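Long-range contact in BIFUNCTIONAL PROTEIN Proline utilization A (PutA) (Corynebacterium freiburgense, PDB 5UX5), which catalyses both steps of proline oxidation to glutamate, pairing an FAD-dependent proline dehydrogenase with an NAD-dependent aldehyde dehydrogenase in one polypeptide: residues 207-221 and 245-258. Numbering follows the deposited sequence.
Sequences ELLKERLRPLYRLAL and LFEELLMEEEFLGL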
loop_
_atom_site.group_PDB
_atom_site.type_symbol
_atom_site.label_atom_id
_atom_site.label_comp_id
_atom_site.label_asym_id
_atom_site.label_seq_id
_atom_site.Cartn_x
_atom_site.Cartn_y
_atom_site.Cartn_z
ATOM N N GLU A 207 -9.735 -23.801 4.429
ATOM C CA GLU A 207 -10.416 -24.507 5.506
ATOM C C GLU A 207 -11.486 -23.633 6.131
ATOM O O GLU A 207 -12.572 -24.110 6.460
ATOM C CB GLU A 207 -9.409 -24.950 6.562
ATOM C CG GLU A 207 -8.482 -26.054 6.091
ATOM C CD GLU A 207 -9.207 -27.363 5.776
ATOM O OE1 GLU A 207 -9.961 -27.863 6.641
ATOM O OE2 GLU A 207 -9.024 -27.891 4.656
ATOM N N LEU A 208 -11.218 -22.343 6.255
ATOM C CA LEU A 208 -12.217 -21.459 6.828
ATOM C C LEU A 208 -13.420 -21.356 5.907
ATOM O O LEU A 208 -14.561 -21.373 6.369
ATOM C CB LEU A 208 -11.612 -20.075 7.096
ATOM C CG LEU A 208 -12.477 -19.119 7.930
ATOM C CD1 LEU A 208 -12.929 -19.794 9.212
ATOM C CD2 LEU A 208 -11.826 -17.792 8.236
ATOM N N LEU A 209 -13.187 -21.247 4.604
ATOM C CA LEU A 209 -14.293 -21.122 3.655
ATOM C C LEU A 209 -15.147 -22.387 3.616
ATOM O O LEU A 209 -16.384 -22.315 3.563
ATOM C CB LEU A 209 -13.741 -20.778 2.267
ATOM C CG LEU A 209 -13.217 -19.336 2.129
ATOM C CD1 LEU A 209 -12.133 -19.300 1.092
ATOM C CD2 LEU A 209 -14.326 -18.338 1.794
ATOM N N LYS A 210 -14.503 -23.554 3.652
ATOM C CA LYS A 210 -15.239 -24.800 3.680
ATOM C C LYS A 210 -16.012 -24.938 4.980
ATOM O O LYS A 210 -17.172 -25.363 4.974
ATOM C CB LYS A 210 -14.281 -25.972 3.481
ATOM C CG LYS A 210 -13.774 -26.094 2.051
ATOM C CD LYS A 210 -12.992 -27.367 1.859
ATOM C CE LYS A 210 -11.908 -27.517 2.907
ATOM N NZ LYS A 210 -11.026 -28.702 2.644
ATOM N N GLU A 211 -15.379 -24.598 6.103
ATOM C CA GLU A 211 -16.058 -24.663 7.390
ATOM C C GLU A 211 -17.295 -23.773 7.408
ATOM O O GLU A 211 -18.324 -24.126 8.001
ATOM C CB GLU A 211 -15.081 -24.271 8.495
ATOM C CG GLU A 211 -15.683 -24.172 9.867
ATOM C CD GLU A 211 -14.724 -23.551 10.851
ATOM O OE1 GLU A 211 -13.494 -23.705 10.669
ATOM O OE2 GLU A 211 -15.204 -22.893 11.799
ATOM N N ARG A 212 -17.229 -22.631 6.741
ATOM C CA ARG A 212 -18.349 -21.701 6.761
ATOM C C ARG A 212 -19.401 -21.988 5.700
ATOM O O ARG A 212 -20.580 -21.682 5.926
ATOM C CB ARG A 212 -17.842 -20.267 6.600
ATOM C CG ARG A 212 -17.132 -19.753 7.824
ATOM C CD ARG A 212 -16.733 -18.331 7.599
ATOM N NE ARG A 212 -16.172 -17.715 8.787
ATOM C CZ ARG A 212 -15.662 -16.491 8.800
ATOM N NH1 ARG A 212 -15.648 -15.794 7.679
ATOM N NH2 ARG A 212 -15.179 -15.958 9.922
ATOM N N LEU A 213 -19.016 -22.564 4.552
ATOM C CA LEU A 213 -19.954 -22.723 3.446
ATOM C C LEU A 213 -20.715 -24.050 3.458
ATOM O O LEU A 213 -21.760 -24.143 2.804
ATOM C CB LEU A 213 -19.233 -22.558 2.107
ATOM C CG LEU A 213 -19.032 -21.115 1.648
ATOM C CD1 LEU A 213 -18.108 -21.105 0.459
ATOM C CD2 LEU A 213 -20.373 -20.520 1.283
ATOM N N ARG A 214 -20.247 -25.062 4.199
ATOM C CA ARG A 214 -20.952 -26.345 4.234
ATOM C C ARG A 214 -22.417 -26.229 4.657
ATOM O O ARG A 214 -23.263 -26.857 4.004
ATOM C CB ARG A 214 -20.200 -27.330 5.145
ATOM C CG ARG A 214 -18.929 -27.903 4.555
ATOM C CD ARG A 214 -18.250 -28.852 5.519
ATOM N NE ARG A 214 -16.904 -29.196 5.088
ATOM C CZ ARG A 214 -15.806 -28.763 5.702
ATOM N NH1 ARG A 214 -15.918 -28.003 6.781
ATOM N NH2 ARG A 214 -14.600 -29.082 5.246
ATOM N N PRO A 215 -22.799 -25.452 5.673
ATOM C CA PRO A 215 -24.243 -25.301 5.934
ATOM C C PRO A 215 -25.005 -24.804 4.726
ATOM O O PRO A 215 -26.154 -25.208 4.524
ATOM C CB PRO A 215 -24.311 -24.294 7.092
ATOM C CG PRO A 215 -22.936 -24.168 7.617
ATOM C CD PRO A 215 -21.968 -24.903 6.762
ATOM N N LEU A 216 -24.397 -23.930 3.915
ATOM C CA LEU A 216 -25.084 -23.410 2.734
ATOM C C LEU A 216 -25.290 -24.491 1.673
ATOM O O LEU A 216 -26.343 -24.543 1.028
ATOM C CB LEU A 216 -24.299 -22.250 2.135
ATOM C CG LEU A 216 -24.925 -21.803 0.818
ATOM C CD1 LEU A 216 -26.194 -21.012 1.104
ATOM C CD2 LEU A 216 -23.961 -21.044 -0.061
ATOM N N TYR A 217 -24.283 -25.336 1.447
ATOM C CA TYR A 217 -24.410 -26.379 0.436
ATOM C C TYR A 217 -25.332 -27.499 0.902
ATOM O O TYR A 217 -26.033 -28.101 0.089
ATOM C CB TYR A 217 -23.026 -26.920 0.077
ATOM C CG TYR A 217 -22.200 -25.999 -0.805
ATOM C CD1 TYR A 217 -21.497 -24.918 -0.263
ATOM C CD2 TYR A 217 -22.112 -26.214 -2.175
ATOM C CE1 TYR A 217 -20.746 -24.078 -1.056
ATOM C CE2 TYR A 217 -21.366 -25.387 -2.973
ATOM C CZ TYR A 217 -20.679 -24.316 -2.410
ATOM O OH TYR A 217 -19.932 -23.486 -3.216
ATOM N N ARG A 218 -25.370 -27.767 2.203
ATOM C CA ARG A 218 -26.329 -28.720 2.735
ATOM C C ARG A 218 -27.743 -28.280 2.427
ATOM O O ARG A 218 -28.624 -29.122 2.181
ATOM C CB ARG A 218 -26.141 -28.848 4.236
ATOM C CG ARG A 218 -24.979 -29.678 4.578
ATOM C CD ARG A 218 -24.728 -29.659 6.017
ATOM N NE ARG A 218 -23.387 -30.145 6.241
ATOM C CZ ARG A 218 -22.652 -29.770 7.269
ATOM N NH1 ARG A 218 -23.172 -28.918 8.143
ATOM N NH2 ARG A 218 -21.412 -30.232 7.417
ATOM N N LEU A 219 -27.998 -26.963 2.514
ATOM C CA LEU A 219 -29.334 -26.464 2.210
ATOM C C LEU A 219 -29.744 -26.776 0.782
ATOM O O LEU A 219 -30.928 -27.031 0.524
ATOM C CB LEU A 219 -29.428 -24.965 2.446
ATOM C CG LEU A 219 -29.410 -24.455 3.883
ATOM C CD1 LEU A 219 -29.711 -22.985 3.810
ATOM C CD2 LEU A 219 -30.418 -25.152 4.781
ATOM N N ALA A 220 -28.777 -26.833 -0.138
ATOM C CA ALA A 220 -29.061 -27.222 -1.513
ATOM C C ALA A 220 -29.257 -28.726 -1.669
ATOM O O ALA A 220 -29.835 -29.155 -2.670
ATOM C CB ALA A 220 -27.937 -26.759 -2.439
ATOM N N LEU A 221 -28.762 -29.533 -0.724
ATOM C CA LEU A 221 -29.022 -30.969 -0.726
ATOM C C LEU A 221 -30.369 -31.329 -0.108
ATOM O O LEU A 221 -30.856 -32.436 -0.342
ATOM C CB LEU A 221 -27.930 -31.722 0.040
ATOM C CG LEU A 221 -26.472 -31.753 -0.401
ATOM C CD1 LEU A 221 -25.634 -32.487 0.642
ATOM C CD2 LEU A 221 -26.329 -32.412 -1.765
ATOM N N LEU A 245 -11.310 -24.118 -3.217
ATOM C CA LEU A 245 -12.509 -24.279 -2.414
ATOM C C LEU A 245 -13.527 -25.141 -3.147
ATOM O O LEU A 245 -14.036 -26.120 -2.598
ATOM C CB LEU A 245 -13.073 -22.895 -2.083
ATOM C CG LEU A 245 -14.554 -22.753 -1.800
ATOM C CD1 LEU A 245 -14.865 -23.456 -0.492
ATOM C CD2 LEU A 245 -14.898 -21.270 -1.772
ATOM N N PHE A 246 -13.771 -24.821 -4.418
ATOM C CA PHE A 246 -14.731 -25.550 -5.243
ATOM C C PHE A 246 -14.395 -27.036 -5.321
ATOM O O PHE A 246 -15.254 -27.882 -5.069
ATOM C CB PHE A 246 -14.740 -24.919 -6.624
ATOM C CG PHE A 246 -15.833 -25.379 -7.543
ATOM C CD1 PHE A 246 -17.154 -25.092 -7.278
ATOM C CD2 PHE A 246 -15.515 -25.986 -8.764
ATOM C CE1 PHE A 246 -18.166 -25.476 -8.186
ATOM C CE2 PHE A 246 -16.502 -26.361 -9.667
ATOM C CZ PHE A 246 -17.827 -26.106 -9.378
ATOM N N GLU A 247 -13.139 -27.375 -5.635
ATOM C CA GLU A 247 -12.800 -28.772 -5.910
ATOM C C GLU A 247 -12.712 -29.605 -4.644
ATOM O O GLU A 247 -13.155 -30.757 -4.620
ATOM C CB GLU A 247 -11.496 -28.850 -6.695
ATOM C CG GLU A 247 -11.671 -28.274 -8.072
ATOM C CD GLU A 247 -10.434 -28.322 -8.955
ATOM O OE1 GLU A 247 -10.462 -27.613 -9.968
ATOM O OE2 GLU A 247 -9.433 -29.002 -8.645
ATOM N N GLU A 248 -12.171 -29.050 -3.574
ATOM C CA GLU A 248 -12.145 -29.823 -2.346
ATOM C C GLU A 248 -13.570 -30.077 -1.839
ATOM O O GLU A 248 -13.944 -31.224 -1.551
ATOM C CB GLU A 248 -11.292 -29.096 -1.312
ATOM C CG GLU A 248 -9.812 -29.162 -1.607
ATOM C CD GLU A 248 -8.982 -28.580 -0.480
ATOM O OE1 GLU A 248 -7.744 -28.404 -0.656
ATOM O OE2 GLU A 248 -9.587 -28.293 0.583
ATOM N N LEU A 249 -14.411 -29.038 -1.827
ATOM C CA LEU A 249 -15.734 -29.173 -1.232
ATOM C C LEU A 249 -16.589 -30.159 -2.006
ATOM O O LEU A 249 -17.275 -30.999 -1.409
ATOM C CB LEU A 249 -16.417 -27.815 -1.165
ATOM C CG LEU A 249 -17.569 -27.687 -0.179
ATOM C CD1 LEU A 249 -17.073 -27.994 1.211
ATOM C CD2 LEU A 249 -18.121 -26.270 -0.236
ATOM N N LEU A 250 -16.521 -30.108 -3.330
ATOM C CA LEU A 250 -17.381 -30.934 -4.156
ATOM C C LEU A 250 -16.934 -32.396 -4.235
ATOM O O LEU A 250 -17.639 -33.201 -4.855
ATOM C CB LEU A 250 -17.470 -30.335 -5.564
ATOM C CG LEU A 250 -18.288 -29.051 -5.675
ATOM C CD1 LEU A 250 -18.555 -28.692 -7.131
ATOM C CD2 LEU A 250 -19.598 -29.215 -4.910
ATOM N N MET A 251 -15.785 -32.763 -3.660
ATOM C CA MET A 251 -15.374 -34.161 -3.613
ATOM C C MET A 251 -15.664 -34.806 -2.261
ATOM O O MET A 251 -15.540 -36.024 -2.136
ATOM C CB MET A 251 -13.873 -34.311 -3.934
ATOM C CG MET A 251 -13.501 -33.991 -5.376
ATOM S SD MET A 251 -14.441 -34.925 -6.594
ATOM C CE MET A 251 -13.853 -36.589 -6.300
ATOM N N GLU A 252 -16.061 -34.027 -1.259
ATOM C CA GLU A 252 -16.446 -34.590 0.026
ATOM C C GLU A 252 -17.638 -35.521 -0.150
ATOM O O GLU A 252 -18.512 -35.273 -0.983
ATOM C CB GLU A 252 -16.773 -33.465 1.001
ATOM C CG GLU A 252 -15.569 -32.705 1.389
ATOM C CD GLU A 252 -15.867 -31.509 2.265
ATOM O OE1 GLU A 252 -16.988 -31.416 2.823
ATOM O OE2 GLU A 252 -14.961 -30.649 2.378
ATOM N N GLU A 253 -17.651 -36.623 0.609
ATOM C CA GLU A 253 -18.702 -37.626 0.423
ATOM C C GLU A 253 -20.080 -36.991 0.461
ATOM O O GLU A 253 -20.929 -37.253 -0.395
ATOM C CB GLU A 253 -18.583 -38.696 1.504
ATOM C CG GLU A 253 -19.101 -40.057 1.162
ATOM C CD GLU A 253 -19.254 -40.876 2.429
ATOM O OE1 GLU A 253 -19.695 -42.051 2.368
ATOM O OE2 GLU A 253 -18.932 -40.318 3.503
ATOM N N GLU A 254 -20.268 -36.062 1.381
ATOM C CA GLU A 254 -21.555 -35.419 1.571
ATOM C C GLU A 254 -22.035 -34.735 0.292
ATOM O O GLU A 254 -23.221 -34.792 -0.042
ATOM C CB GLU A 254 -21.401 -34.425 2.719
ATOM C CG GLU A 254 -22.590 -33.635 3.103
ATOM C CD GLU A 254 -22.249 -32.672 4.228
ATOM O OE1 GLU A 254 -21.041 -32.365 4.432
ATOM O OE2 GLU A 254 -23.191 -32.272 4.951
ATOM N N PHE A 255 -21.124 -34.111 -0.456
ATOM C CA PHE A 255 -21.501 -33.253 -1.571
ATOM C C PHE A 255 -21.190 -33.857 -2.924
ATOM O O PHE A 255 -21.276 -33.156 -3.933
ATOM C CB PHE A 255 -20.813 -31.896 -1.449
ATOM C CG PHE A 255 -21.104 -31.184 -0.162
ATOM C CD1 PHE A 255 -22.398 -30.789 0.153
ATOM C CD2 PHE A 255 -20.081 -30.904 0.735
ATOM C CE1 PHE A 255 -22.674 -30.136 1.353
ATOM C CE2 PHE A 255 -20.340 -30.234 1.931
ATOM C CZ PHE A 255 -21.643 -29.854 2.240
ATOM N N LEU A 256 -20.868 -35.146 -2.979
ATOM C CA LEU A 256 -20.361 -35.713 -4.221
ATOM C C LEU A 256 -21.389 -35.642 -5.344
ATOM O O LEU A 256 -21.013 -35.533 -6.516
ATOM C CB LEU A 256 -19.938 -37.163 -3.999
ATOM C CG LEU A 256 -19.039 -37.684 -5.137
ATOM C CD1 LEU A 256 -17.853 -36.723 -5.426
ATOM C CD2 LEU A 256 -18.575 -39.131 -4.969
ATOM N N GLY A 257 -22.682 -35.646 -5.016
ATOM C CA GLY A 257 -23.684 -35.622 -6.068
ATOM C C GLY A 257 -24.383 -34.298 -6.308
ATOM O O GLY A 257 -25.427 -34.268 -6.964
ATOM N N LEU A 258 -23.790 -33.191 -5.851
ATOM C CA LEU A 258 -24.388 -31.870 -5.969
ATOM C C LEU A 258 -23.789 -31.134 -7.161
ATOM O O LEU A 258 -22.571 -30.920 -7.226
ATOM C CB LEU A 258 -24.170 -31.056 -4.697
ATOM C CG LEU A 258 -24.770 -29.649 -4.682
ATOM C CD1 LEU A 258 -26.273 -29.718 -4.906
ATOM C CD2 LEU A 258 -24.432 -28.936 -3.372
#
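Tyr217 and Leu249 meet at the tightly packed inner side of the contact, where Leu249 CD2 makes a CH-pi contact over one face of the tyrosine ring, 3.8 Å from its centroid. Leu258 CD2 reaches the edge of the same ring, and the Tyr217 edge is directed at the face of Phe255 in an edge-to-face pair with planes at 63°. The Phe255 ring lies against helix 207-221, its edge meeting Arg214 CG and its CE1 Tyr217 CB. Leu245 extends the apolar layer, its CD1 against Leu209 CB and the CG of Lys210, its CD2 against Leu213 CD1, while at the far end Leu221 places CD1 beside Phe255 CD1 and CD2 against Leu258 CB. Ile229 and Leu231 of strand 228-232 also touch Tyr217, on the barrel side of the helices.

The outer, more solvent-accessible side is held by charge. Arg214 grips Glu252 side-on with two nitrogens, NE to OE1 at 3.2 Å and NH2 to OE2 at 3.3 Å; both oxygens lie near the guanidinium plane, and both bonds are nearly straight. Lys210, bent at chi3 (-52°), turns NZ to salt-bridge both Glu248 OE2 and Glu207 OE2, which probably eases the closeness of the two carboxylates; Arg244 also pairs with Glu248. Arg218 NE forms a further salt bridge with Glu254 OE2.

Helices 202-221 and 239-251, whose short segments cross at -51° with axes 10.2 Å apart, flank strand 228-232 in the chain. Such packing of successive outer helices over parallel strands is characteristic of the beta/alpha barrel of proline dehydrogenase.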